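Local coordinates for protein AcrH (Aeromonas hydrophila, PDB 3WXX) that serves as the chaperone of the type III secretion translocator AopB, binding it in a one-to-one complex before its use in the translocon, at the interface of chains A and B. Sequence-based numbering; all coordinates share one arbitrary frame. Chains: chain A, AcrH; chain B, AopB.

Contact 1: the interface of chains A and B. Residues chain A 83-84, 87, 96-97, 100; chain B 123-124.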
ATOM      1  N   TYR A  83      -5.310  -3.253  -2.549  1.00 34.15           N
ATOM      2  CA  TYR A  83      -6.088  -2.767  -3.662  1.00 35.38           C
ATOM      3  C   TYR A  83      -6.485  -1.280  -3.475  1.00 36.94           C
ATOM      4  O   TYR A  83      -6.436  -0.480  -4.443  1.00 38.52           O
ATOM      5  CB  TYR A  83      -7.336  -3.631  -3.843  1.00 34.11           C
ATOM      6  CG  TYR A  83      -7.081  -5.034  -4.277  1.00 31.20           C
ATOM      7  CD1 TYR A  83      -5.990  -5.356  -5.075  1.00 31.53           C
ATOM      8  CD2 TYR A  83      -7.957  -6.044  -3.934  1.00 33.52           C
ATOM      9  CE1 TYR A  83      -5.766  -6.664  -5.510  1.00 32.36           C
ATOM     10  CE2 TYR A  83      -7.738  -7.356  -4.357  1.00 37.65           C
ATOM     11  CZ  TYR A  83      -6.636  -7.653  -5.157  1.00 34.36           C
ATOM     12  OH  TYR A  83      -6.403  -8.924  -5.603  1.00 34.86           O
ATOM     13  N   SER A  84      -6.794  -0.897  -2.234  1.00 34.22           N
ATOM     14  CA  SER A  84      -7.085   0.500  -1.934  1.00 36.83           C
ATOM     15  C   SER A  84      -5.858   1.398  -2.207  1.00 37.92           C
ATOM     16  O   SER A  84      -5.935   2.353  -2.985  1.00 39.16           O
ATOM     17  CB  SER A  84      -7.574   0.689  -0.490  1.00 37.35           C
ATOM     18  OG  SER A  84      -8.803  -0.018  -0.221  1.00 34.43           O
ATOM     19  N   ALA A  87      -5.243   1.689  -5.985  1.00 35.97           N
ATOM     20  CA  ALA A  87      -6.175   2.632  -6.646  1.00 38.93           C
ATOM     21  C   ALA A  87      -5.728   4.080  -6.543  1.00 38.36           C
ATOM     22  O   ALA A  87      -5.803   4.823  -7.503  1.00 42.97           O
ATOM     23  CB  ALA A  87      -7.605   2.500  -6.079  1.00 34.54           C
ATOM     24  N   PHE A  96      -8.649  -2.613  -9.477  1.00 39.66           N
ATOM     25  CA  PHE A  96      -8.572  -2.364  -8.062  1.00 39.19           C
ATOM     26  C   PHE A  96      -9.943  -2.416  -7.388  1.00 42.46           C
ATOM     27  O   PHE A  96     -10.140  -3.258  -6.533  1.00 47.65           O
ATOM     28  CB  PHE A  96      -7.798  -1.064  -7.762  1.00 40.38           C
ATOM     29  CG  PHE A  96      -6.317  -1.164  -8.037  1.00 39.46           C
ATOM     30  CD1 PHE A  96      -5.527  -2.061  -7.327  1.00 38.76           C
ATOM     31  CD2 PHE A  96      -5.718  -0.395  -9.012  1.00 39.39           C
ATOM     32  CE1 PHE A  96      -4.169  -2.181  -7.602  1.00 38.48           C
ATOM     33  CE2 PHE A  96      -4.364  -0.493  -9.279  1.00 37.17           C
ATOM     34  CZ  PHE A  96      -3.586  -1.387  -8.564  1.00 37.71           C
ATOM     35  N   PRO A  97     -10.900  -1.540  -7.761  1.00 45.40           N
ATOM     36  CA  PRO A  97     -12.226  -1.639  -7.125  1.00 45.60           C
ATOM     37  C   PRO A  97     -12.919  -2.976  -7.363  1.00 45.02           C
ATOM     38  O   PRO A  97     -13.733  -3.469  -6.520  1.00 41.61           O
ATOM     39  CB  PRO A  97     -13.040  -0.517  -7.785  1.00 49.22           C
ATOM     40  CG  PRO A  97     -12.250  -0.098  -8.972  1.00 49.59           C
ATOM     41  CD  PRO A  97     -10.810  -0.406  -8.682  1.00 45.90           C
ATOM     42  N   ALA A 100     -11.258  -5.680  -5.107  1.00 41.88           N
ATOM     43  CA  ALA A 100     -11.610  -5.293  -3.743  1.00 49.17           C
ATOM     44  C   ALA A 100     -13.058  -5.613  -3.450  1.00 43.73           C
ATOM     45  O   ALA A 100     -13.385  -5.974  -2.340  1.00 50.68           O
ATOM     46  CB  ALA A 100     -11.321  -3.805  -3.488  1.00 49.96           C
TER
ATOM     47  N   TRP B 123     -15.513   1.669  -0.997  1.00 56.48           N
ATOM     48  CA  TRP B 123     -14.820   0.375  -0.909  1.00 49.30           C
ATOM     49  C   TRP B 123     -13.438   0.517  -0.272  1.00 44.49           C
ATOM     50  O   TRP B 123     -12.887  -0.433   0.276  1.00 46.22           O
ATOM     51  CB  TRP B 123     -14.730  -0.278  -2.296  1.00 43.18           C
ATOM     52  CG  TRP B 123     -13.910   0.411  -3.291  1.00 38.05           C
ATOM     53  CD1 TRP B 123     -14.310   1.382  -4.155  1.00 36.89           C
ATOM     54  CD2 TRP B 123     -12.536   0.202  -3.532  1.00 40.67           C
ATOM     55  NE1 TRP B 123     -13.258   1.808  -4.931  1.00 35.55           N
ATOM     56  CE2 TRP B 123     -12.149   1.092  -4.564  1.00 42.62           C
ATOM     57  CE3 TRP B 123     -11.566  -0.610  -2.946  1.00 43.00           C
ATOM     58  CZ2 TRP B 123     -10.841   1.150  -5.043  1.00 41.74           C
ATOM     59  CZ3 TRP B 123     -10.261  -0.537  -3.411  1.00 42.12           C
ATOM     60  CH2 TRP B 123      -9.917   0.335  -4.454  1.00 43.89           C
ATOM     61  N   ILE B 124     -12.897   1.716  -0.324  1.00 41.29           N
ATOM     62  CA  ILE B 124     -11.567   1.976   0.225  1.00 45.23           C
ATOM     63  C   ILE B 124     -11.477   1.671   1.726  1.00 40.20           C
ATOM     64  O   ILE B 124     -12.348   2.012   2.488  1.00 44.70           O
ATOM     65  CB  ILE B 124     -11.179   3.393  -0.164  1.00 44.67           C
ATOM     66  CG1 ILE B 124     -10.759   3.341  -1.615  1.00 51.79           C
ATOM     67  CG2 ILE B 124     -10.085   3.935   0.702  1.00 46.82           C
ATOM     68  CD1 ILE B 124     -10.160   4.624  -2.123  1.00 62.15           C
TER

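Contact 2: the interface of chains A and B. Residues chain A 12-14, 17, 56, 58; chain B 93-94, 97.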
ATOM      1  N   GLY A  12       9.194  12.395  -3.211  1.00 42.37           N
ATOM      2  CA  GLY A  12       8.699  11.263  -3.968  1.00 41.11           C
ATOM      3  C   GLY A  12       9.791  10.313  -4.379  1.00 41.66           C
ATOM      4  O   GLY A  12       9.557   9.403  -5.170  1.00 37.13           O
ATOM      5  N   GLY A  13      10.976  10.475  -3.807  1.00 39.48           N
ATOM      6  CA  GLY A  13      11.965   9.444  -3.949  1.00 44.76           C
ATOM      7  C   GLY A  13      11.560   8.149  -3.237  1.00 48.20           C
ATOM      8  O   GLY A  13      10.744   8.143  -2.273  1.00 57.53           O
ATOM      9  N   THR A  14      12.162   7.069  -3.724  1.00 47.17           N
ATOM     10  CA  THR A  14      11.894   5.725  -3.285  1.00 47.11           C
ATOM     11  C   THR A  14      13.151   5.036  -2.835  1.00 46.20           C
ATOM     12  O   THR A  14      14.237   5.460  -3.156  1.00 57.62           O
ATOM     13  CB  THR A  14      11.338   4.908  -4.425  1.00 41.62           C
ATOM     14  OG1 THR A  14      12.413   4.516  -5.263  1.00 41.83           O
ATOM     15  CG2 THR A  14      10.362   5.738  -5.227  1.00 45.00           C
HETATM   16  N   MSE A  17      15.553   3.997  -5.749  1.00 56.86           N
HETATM   17  CA  MSE A  17      16.430   5.088  -6.124  1.00 61.77           C
HETATM   18  C   MSE A  17      17.588   5.219  -5.164  1.00 65.13           C
HETATM   19  O   MSE A  17      18.728   5.462  -5.561  1.00 55.65           O
HETATM   20  CB  MSE A  17      15.598   6.370  -6.139  1.00 58.07           C
HETATM   21  CG  MSE A  17      14.794   6.447  -7.418  1.00 55.31           C
HETATM   22 SE   MSE A  17      13.584   7.976  -7.214  1.00 64.23          SE
HETATM   23  CE  MSE A  17      12.364   7.457  -8.675  1.00 57.28           C
ATOM     24  N   ASP A  56       9.534   0.356  -4.478  1.00 42.34           N
ATOM     25  CA  ASP A  56       8.903   1.484  -5.139  1.00 44.67           C
ATOM     26  C   ASP A  56       7.442   1.567  -4.662  1.00 43.06           C
ATOM     27  O   ASP A  56       6.597   0.817  -5.113  1.00 48.56           O
ATOM     28  CB  ASP A  56       9.003   1.344  -6.655  1.00 49.14           C
ATOM     29  CG  ASP A  56       8.409   2.548  -7.436  1.00 53.69           C
ATOM     30  OD1 ASP A  56       7.583   3.327  -6.918  1.00 55.10           O
ATOM     31  OD2 ASP A  56       8.745   2.670  -8.630  1.00 63.82           O
ATOM     32  N   TYR A  58       5.209   3.684  -5.103  1.00 41.97           N
ATOM     33  CA  TYR A  58       4.289   4.388  -6.025  1.00 47.37           C
ATOM     34  C   TYR A  58       3.795   3.535  -7.207  1.00 48.65           C
ATOM     35  O   TYR A  58       2.884   3.964  -7.868  1.00 48.44           O
ATOM     36  CB  TYR A  58       4.882   5.715  -6.521  1.00 41.05           C
ATOM     37  CG  TYR A  58       5.275   6.688  -5.409  1.00 42.32           C
ATOM     38  CD1 TYR A  58       4.338   7.545  -4.804  1.00 43.72           C
ATOM     39  CD2 TYR A  58       6.595   6.766  -4.980  1.00 39.90           C
ATOM     40  CE1 TYR A  58       4.724   8.433  -3.776  1.00 45.49           C
ATOM     41  CE2 TYR A  58       6.995   7.638  -3.987  1.00 42.29           C
ATOM     42  CZ  TYR A  58       6.069   8.474  -3.370  1.00 46.53           C
ATOM     43  OH  TYR A  58       6.558   9.297  -2.370  1.00 46.95           O
TER
ATOM     44  N   LYS B  93      10.624  10.033 -13.023  1.00 64.99           N
ATOM     45  CA  LYS B  93       9.834   9.244 -12.069  1.00 67.83           C
ATOM     46  C   LYS B  93       9.375  10.083 -10.880  1.00 63.02           C
ATOM     47  O   LYS B  93       8.213  10.002 -10.456  1.00 59.41           O
ATOM     48  CB  LYS B  93      10.605   8.022 -11.576  1.00 71.77           C
ATOM     49  CG  LYS B  93      10.394   6.765 -12.400  1.00 79.13           C
ATOM     50  CD  LYS B  93      10.202   5.580 -11.484  1.00 86.27           C
ATOM     51  CE  LYS B  93      10.224   4.253 -12.227  1.00 94.59           C
ATOM     52  NZ  LYS B  93       8.967   4.147 -13.008  1.00107.17           N
ATOM     53  N   ILE B  94      10.264  10.931 -10.378  1.00 57.50           N
ATOM     54  CA  ILE B  94       9.921  11.741  -9.220  1.00 57.31           C
ATOM     55  C   ILE B  94       8.743  12.650  -9.502  1.00 53.24           C
ATOM     56  O   ILE B  94       7.835  12.786  -8.662  1.00 50.83           O
ATOM     57  CB  ILE B  94      11.134  12.521  -8.685  1.00 52.93           C
ATOM     58  CG1 ILE B  94      12.086  11.511  -8.017  1.00 50.60           C
ATOM     59  CG2 ILE B  94      10.703  13.580  -7.681  1.00 48.15           C
ATOM     60  CD1 ILE B  94      13.339  12.135  -7.473  1.00 51.78           C
ATOM     61  N   ASN B  97       5.552  10.487  -9.573  1.00 52.50           N
ATOM     62  CA  ASN B  97       5.140  10.206  -8.230  1.00 52.70           C
ATOM     63  C   ASN B  97       4.499  11.407  -7.594  1.00 48.47           C
ATOM     64  O   ASN B  97       3.471  11.271  -6.891  1.00 56.10           O
ATOM     65  CB  ASN B  97       6.351   9.690  -7.416  1.00 50.93           C
ATOM     66  CG  ASN B  97       6.900   8.390  -7.967  1.00 45.43           C
ATOM     67  OD1 ASN B  97       6.299   7.771  -8.869  1.00 47.47           O
ATOM     68  ND2 ASN B  97       8.052   7.994  -7.484  1.00 44.34           N
TER

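Contact 1: the interface of chains A and B
The indole of B:Trp123 lies with one face on A:Pro97, whose CA sits over the six-membered ring, 3.8 Å from its centroid, while CB sits over the five-membered ring, 4.0 Å from its centre. These CH-pi contacts are made by adjoining atoms of one proline, so the proline spans the fusion of the two rings on its NE1 and CZ2 side. The methyl of A:Ala100 comes from the proline side against the CE3 and CZ3 rim, A:Ala100 CB being 3.3 Å from B:Trp123 CE3. On the opposite face the partner protein supplies its own cover: CG1 of B:Ile124 stands over the centre of the six-membered ring, 3.9 Å above its plane. The far edge points into the chaperone. There the peptide carbonyl of A:Tyr83 lies in the ring plane, with A:Tyr83 O 3.6 Å from B:Trp123 CH2, and the methyl of A:Ala87 meets the neighbouring stretch of rim through CH2 and CZ2. A:Ser84 comes in from the B:Ile124 side, its hydroxyl OG 3.4 Å from B:Ile124 CA and also beside CZ3 of the indole. Behind this wall, A:Phe96 turns a face toward the backbone N of A:Ala87, linking helix 95-106 to helix 76-89. With chi1 at 66°, the tryptophan CG is placed between its own backbone N and carbonyl carbon, and chi2 of -89° turns the indole across the CA–CB bond, presenting a broad face to the proline. Small side chains at A:Ala87 and A:Ala100 let the ring enter between the two chaperone helices. B:Trp123 occupies a short loop before helix 126-151, in a stretch predicted to cross the membrane. Burying this large aromatic group, the site probably shields a hydrophobic part of AopB and keeps the translocator soluble until secretion.

Contact 2: the interface of chains A and B
A:Met17, present as selenomethionine, lays its end across B:Lys93 and B:Ile94, neighbours on helix 91-113 of AopB. AcrH is a tetratricopeptide-repeat chaperone of translocators, and this patch brings its N-terminal segment and the loop after helix 42-55 against a helix predicted to have coiled-coil character. The terminal methyl meets the lysine, A:Met17 CE lying 3.4 Å from B:Lys93 CB, and the selenium faces the isoleucine, A:Met17 SE 3.9 Å from B:Ile94 CG1. Beyond CG the selenomethionine chain is extended, which carries its tip well away from the short helix 15-18 to the partner's surface. One helical turn along from B:Lys93, B:Asn97 packs flat on A:Tyr58. Its CB stands over the centre of the phenol ring, 3.7 Å from the centroid, and the carboxamide continues the stack over the CB and CD2 side of the ring, the two planes being 20° apart. The chi1 of -62° sets the asparagine CG beside its backbone N, from where the amide lies along the phenol face and points its ND2 at the loop of A:Gly12. There B:Asn97 ND2 donates a hydrogen bond of 3.1 Å to A:Gly12 O, nearly straight at the hydrogen and lying in the planes of both the amide and the carbonyl. That bond and the stack together restrict rotation of the carboxamide. A:Thr14 CG2 meets the tyrosine ring at its edge, in plane, bracing it from within the chaperone. The hydroxyl of the same threonine caps the start of helix 15-18, A:Thr14 OG1 accepting from A:Met17 N at 3.2 Å. Farther out, A:Asp56 takes the backbone N-H of A:Tyr58 on its carboxylate OD1 at 3.0 Å. Its other oxygen, OD2, is 4.6 Å from B:Lys93 NZ, too far for a salt bridge, though the opposite charges may attract weakly.

About 21 Å separates the centres of the C-alpha atoms of contact 1 and contact 2, and they have no residue or helix in common. On AcrH, contact 1 uses helices 76-89 and 95-106, whereas contact 2 draws on the N-terminal segment and the loop between helices 42-55 and 60-72. On AopB, contact 2 lies on helix 91-113 and contact 1 between 26 and 31 residues later, just ahead of helix 126-151. The chaperone thus grips both a predicted coiled-coil helix and the beginning of the predicted membrane region, which suggests that it holds these segments in a fixed relation within the complex.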